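Local coordinates for protein putative exonuclease (Eubacterium rectale, PDB 3L0A) that is a putative exonuclease of the PDDEXK-like superfamily, probably a hydrolase, and binds a zinc ion through four cysteines, at residues A[36-42]-A[246-250]; A[107-111]-A[192-196]. All blocks are in the same frame, centred on the assembly; numbering follows the deposited sequence.

How the interactions relate
Both contacts are largely buried and neither has a direct hydrogen bond across it, yet their chemistry differs with their place in the fold. Interaction 1 joins the start of helix 37-45 to helix 245-250 through a shared zinc ion, sulfur-aromatic contacts and a bridging water. Interaction 2 lays the last turn of helix 105-110 and the residue after it against strand 191-197 of the mixed sheet, mainly through aromatic rings and a methyl group, with no metal. The two share no helix or strand: their centres are about 35 Å apart, on opposite sides of the centre of the chain, and interaction 2 is nested in sequence within the long loop closed by interaction 1.

Interaction 1 (A[36-42]-A[246-250]); sequences CEFYGME and CCRHN. With ZN (zinc ion), chain B.
The Phe-38 ring meets the amide of Asn-250 at its edge, Phe-38 CZ lying 3.7 Å from Asn-250 CG with the ring and amide planes almost perpendicular (87°). Over one face, offset toward the rim, sits CG of Glu-42 from the next turn of the same helix. The sulfur of Cys-246 approaches the ring obliquely, its SG 3.6 Å from Phe-38 CE2, and Cys-247 SG makes a longer sulfur-aromatic contact. With CG anti to the backbone N (chi1 179°), Phe-38 extends toward helix 245-250, and Arg-240 adds a cation-pi contact. Cys-246 CB touches the edge of the Tyr-39 ring, whose hydroxyl bonds to Asp-50.

The Asn-250 amide is held by its ND2, which donates to Cys-246 O at 2.8 Å from above the carbonyl plane, while Asn-250 N reaches the same oxygen from the opposite face. One water links the helices, donating to Glu-42 OE1 at 2.7 Å and accepting from Asn-250 ND2; Glu-42 OE2 pairs with Arg-47.

Cys-36 occupies the N-cap of helix 37-45, its SG accepting from Tyr-39 N at 3.6 Å. Cys-36 SG also binds the zinc ion at 2.2 Å, and Cys-247 SG binds it at 2.5 Å. Cys-241 and Cys-244 complete a four-cysteine zinc site, in which a CxxCxxC run is tied to one cysteine distant in sequence.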
ATOM      1  N   CYS A  36       2.199 -18.719  17.399  1.00 27.58           N
ATOM      2  CA  CYS A  36       1.005 -19.565  17.385  1.00 26.74           C
ATOM      3  C   CYS A  36       1.400 -21.019  17.585  1.00 25.17           C
ATOM      4  O   CYS A  36       1.933 -21.663  16.672  1.00 23.87           O
ATOM      5  CB  CYS A  36       0.232 -19.399  16.067  1.00 27.26           C
ATOM      6  SG  CYS A  36      -1.323 -20.292  16.013  1.00 26.99           S
ATOM      7  N   GLU A  37       1.118 -21.530  18.778  1.00 24.09           N
ATOM      8  CA  GLU A  37       1.520 -22.891  19.175  1.00 23.51           C
ATOM      9  C   GLU A  37       0.816 -23.987  18.339  1.00 22.93           C
ATOM     10  O   GLU A  37       1.439 -24.953  17.893  1.00 23.50           O
ATOM     11  CB  GLU A  37       1.258 -23.075  20.680  1.00 23.18           C
ATOM     12  CG  GLU A  37       2.003 -22.038  21.530  1.00 23.62           C
ATOM     13  CD  GLU A  37       1.945 -22.265  23.035  1.00 25.46           C
ATOM     14  OE1 GLU A  37       0.991 -22.888  23.509  1.00 23.64           O
ATOM     15  OE2 GLU A  37       2.872 -21.804  23.748  1.00 27.18           O
ATOM     16  N   PHE A  38      -0.486 -23.801  18.156  1.00 21.68           N
ATOM     17  CA  PHE A  38      -1.331 -24.646  17.332  1.00 21.43           C
ATOM     18  C   PHE A  38      -0.748 -24.809  15.934  1.00 21.08           C
ATOM     19  O   PHE A  38      -0.528 -25.919  15.486  1.00 20.37           O
ATOM     20  CB  PHE A  38      -2.708 -23.988  17.279  1.00 21.23           C
ATOM     21  CG  PHE A  38      -3.715 -24.726  16.451  1.00 23.88           C
ATOM     22  CD1 PHE A  38      -4.157 -25.988  16.831  1.00 25.46           C
ATOM     23  CD2 PHE A  38      -4.251 -24.152  15.315  1.00 23.50           C
ATOM     24  CE1 PHE A  38      -5.090 -26.667  16.056  1.00 26.35           C
ATOM     25  CE2 PHE A  38      -5.174 -24.822  14.543  1.00 24.39           C
ATOM     26  CZ  PHE A  38      -5.592 -26.070  14.897  1.00 23.75           C
ATOM     27  N   TYR A  39      -0.481 -23.685  15.258  1.00 20.93           N
ATOM     28  CA  TYR A  39       0.153 -23.706  13.944  1.00 20.81           C
ATOM     29  C   TYR A  39       1.399 -24.563  13.931  1.00 20.81           C
ATOM     30  O   TYR A  39       1.629 -25.344  13.002  1.00 19.81           O
ATOM     31  CB  TYR A  39       0.492 -22.285  13.510  1.00 21.45           C
ATOM     32  CG  TYR A  39       1.414 -22.140  12.312  1.00 21.79           C
ATOM     33  CD1 TYR A  39       0.982 -22.426  11.030  1.00 24.27           C
ATOM     34  CD2 TYR A  39       2.707 -21.675  12.475  1.00 22.21           C
ATOM     35  CE1 TYR A  39       1.831 -22.268   9.912  1.00 24.23           C
ATOM     36  CE2 TYR A  39       3.574 -21.489  11.367  1.00 24.74           C
ATOM     37  CZ  TYR A  39       3.127 -21.790  10.094  1.00 24.76           C
ATOM     38  OH  TYR A  39       3.980 -21.635   9.026  1.00 27.19           O
ATOM     39  N   GLY A  40       2.187 -24.434  14.989  1.00 20.69           N
ATOM     40  CA  GLY A  40       3.400 -25.193  15.116  1.00 20.77           C
ATOM     41  C   GLY A  40       3.194 -26.689  15.270  1.00 20.89           C
ATOM     42  O   GLY A  40       4.036 -27.486  14.807  1.00 18.73           O
HETATM   43  N   MSE A  41       2.105 -27.053  15.943  1.00 20.90           N
HETATM   44  CA  MSE A  41       1.780 -28.468  16.205  1.00 21.12           C
HETATM   45  C   MSE A  41       1.100 -29.075  14.975  1.00 22.09           C
HETATM   46  O   MSE A  41       1.397 -30.191  14.603  1.00 21.15           O
HETATM   47  CB  MSE A  41       0.868 -28.596  17.428  1.00 21.22           C
HETATM   48  CG  MSE A  41       1.564 -28.306  18.757  1.00 20.26           C
HETATM   49 SE   MSE A  41       2.932 -29.593  19.169  0.75 16.18          SE
HETATM   50  CE  MSE A  41       1.746 -30.906  19.989  1.00 13.71           C
ATOM     51  N   GLU A  42       0.231 -28.317  14.302  1.00 23.32           N
ATOM     52  CA  GLU A  42      -0.342 -28.774  13.045  1.00 24.18           C
ATOM     53  C   GLU A  42       0.702 -28.980  11.916  1.00 25.53           C
ATOM     54  O   GLU A  42       0.573 -29.914  11.114  1.00 25.43           O
ATOM     55  CB  GLU A  42      -1.440 -27.813  12.611  1.00 24.86           C
ATOM     56  CG  GLU A  42      -2.567 -27.743  13.617  1.00 24.66           C
ATOM     57  CD  GLU A  42      -3.216 -29.079  13.831  1.00 25.59           C
ATOM     58  OE1 GLU A  42      -3.955 -29.522  12.935  1.00 25.75           O
ATOM     59  OE2 GLU A  42      -3.010 -29.694  14.906  1.00 26.23           O
ATOM     60  N   CYS A 246      -4.008 -21.110   9.359  1.00 23.31           N
ATOM     61  CA  CYS A 246      -4.240 -22.428  10.015  1.00 23.46           C
ATOM     62  C   CYS A 246      -5.351 -22.316  11.042  1.00 22.70           C
ATOM     63  O   CYS A 246      -6.302 -23.077  11.022  1.00 21.71           O
ATOM     64  CB  CYS A 246      -2.957 -22.964  10.699  1.00 23.74           C
ATOM     65  SG  CYS A 246      -3.122 -24.545  11.541  1.00 26.08           S
ATOM     66  N   CYS A 247      -5.221 -21.325  11.919  1.00 21.95           N
ATOM     67  CA  CYS A 247      -6.266 -21.035  12.893  1.00 21.49           C
ATOM     68  C   CYS A 247      -7.631 -20.850  12.238  1.00 20.61           C
ATOM     69  O   CYS A 247      -8.629 -21.372  12.716  1.00 19.43           O
ATOM     70  CB  CYS A 247      -5.894 -19.811  13.733  1.00 21.82           C
ATOM     71  SG  CYS A 247      -4.952 -20.209  15.222  1.00 23.30           S
ATOM     72  N   ARG A 248      -7.668 -20.125  11.129  1.00 19.81           N
ATOM     73  CA  ARG A 248      -8.932 -19.799  10.487  1.00 19.33           C
ATOM     74  C   ARG A 248      -9.549 -21.002   9.791  1.00 18.95           C
ATOM     75  O   ARG A 248     -10.764 -21.188   9.832  1.00 17.76           O
ATOM     76  CB  ARG A 248      -8.769 -18.639   9.496  1.00 20.20           C
ATOM     77  CG  ARG A 248      -8.347 -17.298  10.149  1.00 21.17           C
ATOM     78  CD  ARG A 248      -8.571 -16.111   9.250  1.00 19.75           C
ATOM     79  NE  ARG A 248      -7.415 -15.890   8.407  1.00 17.89           N
ATOM     80  CZ  ARG A 248      -6.324 -15.250   8.781  1.00 20.90           C
ATOM     81  NH1 ARG A 248      -6.197 -14.719   9.983  1.00 23.59           N
ATOM     82  NH2 ARG A 248      -5.334 -15.141   7.932  1.00 23.11           N
ATOM     83  N   HIS A 249      -8.718 -21.795   9.131  1.00 19.88           N
ATOM     84  CA  HIS A 249      -9.158 -23.057   8.518  1.00 20.74           C
ATOM     85  C   HIS A 249      -9.781 -24.000   9.518  1.00 19.93           C
ATOM     86  O   HIS A 249     -10.738 -24.682   9.221  1.00 19.24           O
ATOM     87  CB  HIS A 249      -7.979 -23.787   7.873  1.00 21.61           C
ATOM     88  CG  HIS A 249      -8.379 -25.056   7.191  1.00 25.48           C
ATOM     89  ND1 HIS A 249      -8.832 -25.087   5.890  1.00 30.02           N
ATOM     90  CD2 HIS A 249      -8.431 -26.334   7.641  1.00 30.14           C
ATOM     91  CE1 HIS A 249      -9.112 -26.335   5.556  1.00 33.32           C
ATOM     92  NE2 HIS A 249      -8.890 -27.111   6.604  1.00 31.85           N
ATOM     93  N   ASN A 250      -9.203 -24.036  10.712  1.00 19.36           N
ATOM     94  CA  ASN A 250      -9.634 -24.963  11.759  1.00 18.52           C
ATOM     95  C   ASN A 250     -10.718 -24.470  12.725  1.00 18.02           C
ATOM     96  O   ASN A 250     -11.138 -25.214  13.586  1.00 16.06           O
ATOM     97  CB  ASN A 250      -8.386 -25.390  12.537  1.00 18.28           C
ATOM     98  CG  ASN A 250      -7.542 -26.366  11.765  1.00 18.37           C
ATOM     99  OD1 ASN A 250      -7.815 -27.558  11.791  1.00 17.24           O
ATOM    100  ND2 ASN A 250      -6.501 -25.877  11.084  1.00 17.94           N
TER
HETATM  101 ZN    ZN B 266      -2.718 -19.266  14.720  1.00 51.10          ZN
HETATM  102  O   HOH W   1      -4.295 -28.159  10.593  1.00 18.09           O

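Interaction 2 (A[107-111]-A[192-196])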
ATOM      1  N   PHE A 107      31.751  -9.431  -1.480  1.00 21.76           N
ATOM      2  CA  PHE A 107      30.555 -10.196  -1.158  1.00 21.42           C
ATOM      3  C   PHE A 107      30.821 -11.645  -1.519  1.00 21.15           C
ATOM      4  O   PHE A 107      30.584 -12.538  -0.705  1.00 20.50           O
ATOM      5  CB  PHE A 107      29.356  -9.628  -1.922  1.00 20.78           C
ATOM      6  CG  PHE A 107      27.955 -10.140  -1.459  1.00 20.45           C
ATOM      7  CD1 PHE A 107      27.590 -11.478  -1.555  1.00 19.62           C
ATOM      8  CD2 PHE A 107      27.000  -9.239  -0.984  1.00 19.44           C
ATOM      9  CE1 PHE A 107      26.319 -11.913  -1.177  1.00 20.21           C
ATOM     10  CE2 PHE A 107      25.720  -9.658  -0.615  1.00 17.58           C
ATOM     11  CZ  PHE A 107      25.383 -10.982  -0.714  1.00 18.99           C
HETATM   12  N   MSE A 108      31.359 -11.893  -2.711  1.00 21.62           N
HETATM   13  CA  MSE A 108      31.647 -13.297  -3.106  1.00 21.80           C
HETATM   14  C   MSE A 108      32.599 -13.996  -2.114  1.00 22.10           C
HETATM   15  O   MSE A 108      32.590 -15.197  -2.015  1.00 24.29           O
HETATM   16  CB  MSE A 108      32.168 -13.423  -4.554  1.00 20.87           C
HETATM   17  CG  MSE A 108      31.103 -13.251  -5.632  1.00 21.10           C
HETATM   18 SE   MSE A 108      29.540 -14.319  -5.383  0.75 19.32          SE
HETATM   19  CE  MSE A 108      30.225 -15.986  -6.046  1.00 23.32           C
ATOM     20  N   LYS A 109      33.407 -13.287  -1.354  1.00 22.23           N
ATOM     21  CA  LYS A 109      34.282 -13.989  -0.419  1.00 22.53           C
ATOM     22  C   LYS A 109      33.485 -14.581   0.720  1.00 21.49           C
ATOM     23  O   LYS A 109      33.849 -15.616   1.247  1.00 22.15           O
ATOM     24  CB  LYS A 109      35.382 -13.087   0.141  1.00 22.44           C
ATOM     25  CG  LYS A 109      36.451 -12.652  -0.844  1.00 25.24           C
ATOM     26  CD  LYS A 109      37.164 -11.369  -0.302  1.00 26.94           C
ATOM     27  CE  LYS A 109      38.411 -10.914  -1.127  1.00 29.33           C
ATOM     28  NZ  LYS A 109      38.839  -9.523  -0.718  1.00 29.15           N
ATOM     29  N   TYR A 110      32.407 -13.930   1.124  1.00 21.27           N
ATOM     30  CA  TYR A 110      31.612 -14.463   2.243  1.00 20.58           C
ATOM     31  C   TYR A 110      30.776 -15.654   1.769  1.00 20.21           C
ATOM     32  O   TYR A 110      30.390 -16.531   2.564  1.00 18.99           O
ATOM     33  CB  TYR A 110      30.742 -13.394   2.857  1.00 20.30           C
ATOM     34  CG  TYR A 110      31.469 -12.465   3.734  1.00 20.27           C
ATOM     35  CD1 TYR A 110      32.277 -11.477   3.199  1.00 21.89           C
ATOM     36  CD2 TYR A 110      31.367 -12.544   5.123  1.00 20.73           C
ATOM     37  CE1 TYR A 110      32.974 -10.603   4.015  1.00 20.49           C
ATOM     38  CE2 TYR A 110      32.066 -11.662   5.944  1.00 21.98           C
ATOM     39  CZ  TYR A 110      32.872 -10.700   5.382  1.00 21.73           C
ATOM     40  OH  TYR A 110      33.587  -9.817   6.173  1.00 21.20           O
HETATM   41  N   MSE A 111      30.528 -15.689   0.460  1.00 19.96           N
HETATM   42  CA  MSE A 111      29.767 -16.756  -0.122  1.00 20.14           C
HETATM   43  C   MSE A 111      30.673 -17.928  -0.480  1.00 20.79           C
HETATM   44  O   MSE A 111      30.195 -18.906  -1.043  1.00 21.05           O
HETATM   45  CB  MSE A 111      29.027 -16.271  -1.369  1.00 19.44           C
HETATM   46  CG  MSE A 111      28.017 -15.239  -1.077  1.00 19.78           C
HETATM   47 SE   MSE A 111      26.605 -15.923   0.115  0.75 14.96          SE
HETATM   48  CE  MSE A 111      26.116 -17.617  -0.695  1.00 18.96           C
ATOM     49  N   PHE A 192      27.438 -13.364   9.947  1.00 19.55           N
ATOM     50  CA  PHE A 192      27.177 -12.353   8.935  1.00 19.63           C
ATOM     51  C   PHE A 192      25.965 -12.740   8.090  1.00 19.51           C
ATOM     52  O   PHE A 192      25.817 -13.901   7.693  1.00 20.54           O
ATOM     53  CB  PHE A 192      28.358 -12.255   7.994  1.00 19.85           C
ATOM     54  CG  PHE A 192      29.658 -11.896   8.659  1.00 19.91           C
ATOM     55  CD1 PHE A 192      30.504 -12.888   9.142  1.00 18.16           C
ATOM     56  CD2 PHE A 192      30.052 -10.559   8.768  1.00 20.37           C
ATOM     57  CE1 PHE A 192      31.719 -12.554   9.761  1.00 18.83           C
ATOM     58  CE2 PHE A 192      31.288 -10.219   9.348  1.00 20.12           C
ATOM     59  CZ  PHE A 192      32.116 -11.227   9.852  1.00 18.74           C
ATOM     60  N   ILE A 193      25.109 -11.761   7.833  1.00 18.66           N
ATOM     61  CA  ILE A 193      24.052 -11.855   6.839  1.00 18.01           C
ATOM     62  C   ILE A 193      24.538 -11.215   5.561  1.00 18.10           C
ATOM     63  O   ILE A 193      25.038 -10.078   5.559  1.00 17.79           O
ATOM     64  CB  ILE A 193      22.774 -11.161   7.332  1.00 18.31           C
ATOM     65  CG1 ILE A 193      22.155 -11.994   8.471  1.00 17.41           C
ATOM     66  CG2 ILE A 193      21.778 -10.981   6.184  1.00 16.52           C
ATOM     67  CD1 ILE A 193      21.158 -11.244   9.346  1.00 18.74           C
ATOM     68  N   ALA A 194      24.464 -11.962   4.470  1.00 17.93           N
ATOM     69  CA  ALA A 194      24.861 -11.437   3.176  1.00 17.65           C
ATOM     70  C   ALA A 194      23.551 -11.043   2.512  1.00 17.98           C
ATOM     71  O   ALA A 194      22.865 -11.886   1.932  1.00 18.67           O
ATOM     72  CB  ALA A 194      25.623 -12.510   2.356  1.00 17.20           C
ATOM     73  N   GLY A 195      23.171  -9.776   2.640  1.00 17.88           N
ATOM     74  CA  GLY A 195      21.892  -9.320   2.151  1.00 17.97           C
ATOM     75  C   GLY A 195      21.892  -8.719   0.755  1.00 18.61           C
ATOM     76  O   GLY A 195      22.811  -7.935   0.396  1.00 17.62           O
ATOM     77  N   ALA A 196      20.849  -9.047  -0.020  1.00 18.15           N
ATOM     78  CA  ALA A 196      20.585  -8.395  -1.303  1.00 18.28           C
ATOM     79  C   ALA A 196      19.121  -8.083  -1.354  1.00 19.39           C
ATOM     80  O   ALA A 196      18.332  -8.809  -0.779  1.00 17.86           O
ATOM     81  CB  ALA A 196      20.988  -9.282  -2.460  1.00 18.86           C
TER
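Tyr-110 and Phe-192 form a T-shaped (edge-to-face) aromatic pair where the end of helix 105-110 packs on strand 191-197, a helix-on-sheet contact within the PDDEXK-like domain. Tyr-110 CE2 stands over the centre of the Phe-192 ring, 3.5 Å above its plane, with the centroids 4.9 Å apart and the planes at 68°. Phe-192 CG is anti to its carbonyl carbon (chi1 -59°), a setting that swings the ring to the helix side. This is the less buried side of the contact: both residues are partly exposed, and a PE4 molecule, probably from the crystallisation liquor, lies near Tyr-110. The tyrosine hydroxyl bonds to that of Tyr-106, and Pro-256 of the third subunit packs against both residues of the pair. With an alanine here in place of the phenylalanine, the Tyr-110 edge would probably lose the face it rests on, leaving a gap and the tyrosine ring held less firmly, mainly by Tyr-106 and its other neighbours.

The other part of the contact is buried and tight. Phe-107, its CG anti to the backbone N (chi1 -168°), extends its ring to the strand and brings CZ to 3.4 Å from Ala-194 CB. The small methyl group lets the ring come close to the backbone, Phe-107 CZ lying 3.7 Å from Ala-194 C. Met-111, a selenomethionine, adds a looser touch, its SE 4.2 Å from Ala-194 CB. Ile-206 of strand 204-209 and Leu-144 of strand 140-147 also touch Phe-107, placing it over the middle of three neighbouring strands. Farther along the strand, the carbonyl oxygen of Gly-195 lies in the plane of the Phe-107 ring at its edge, 3.5 Å from Phe-107 CE2.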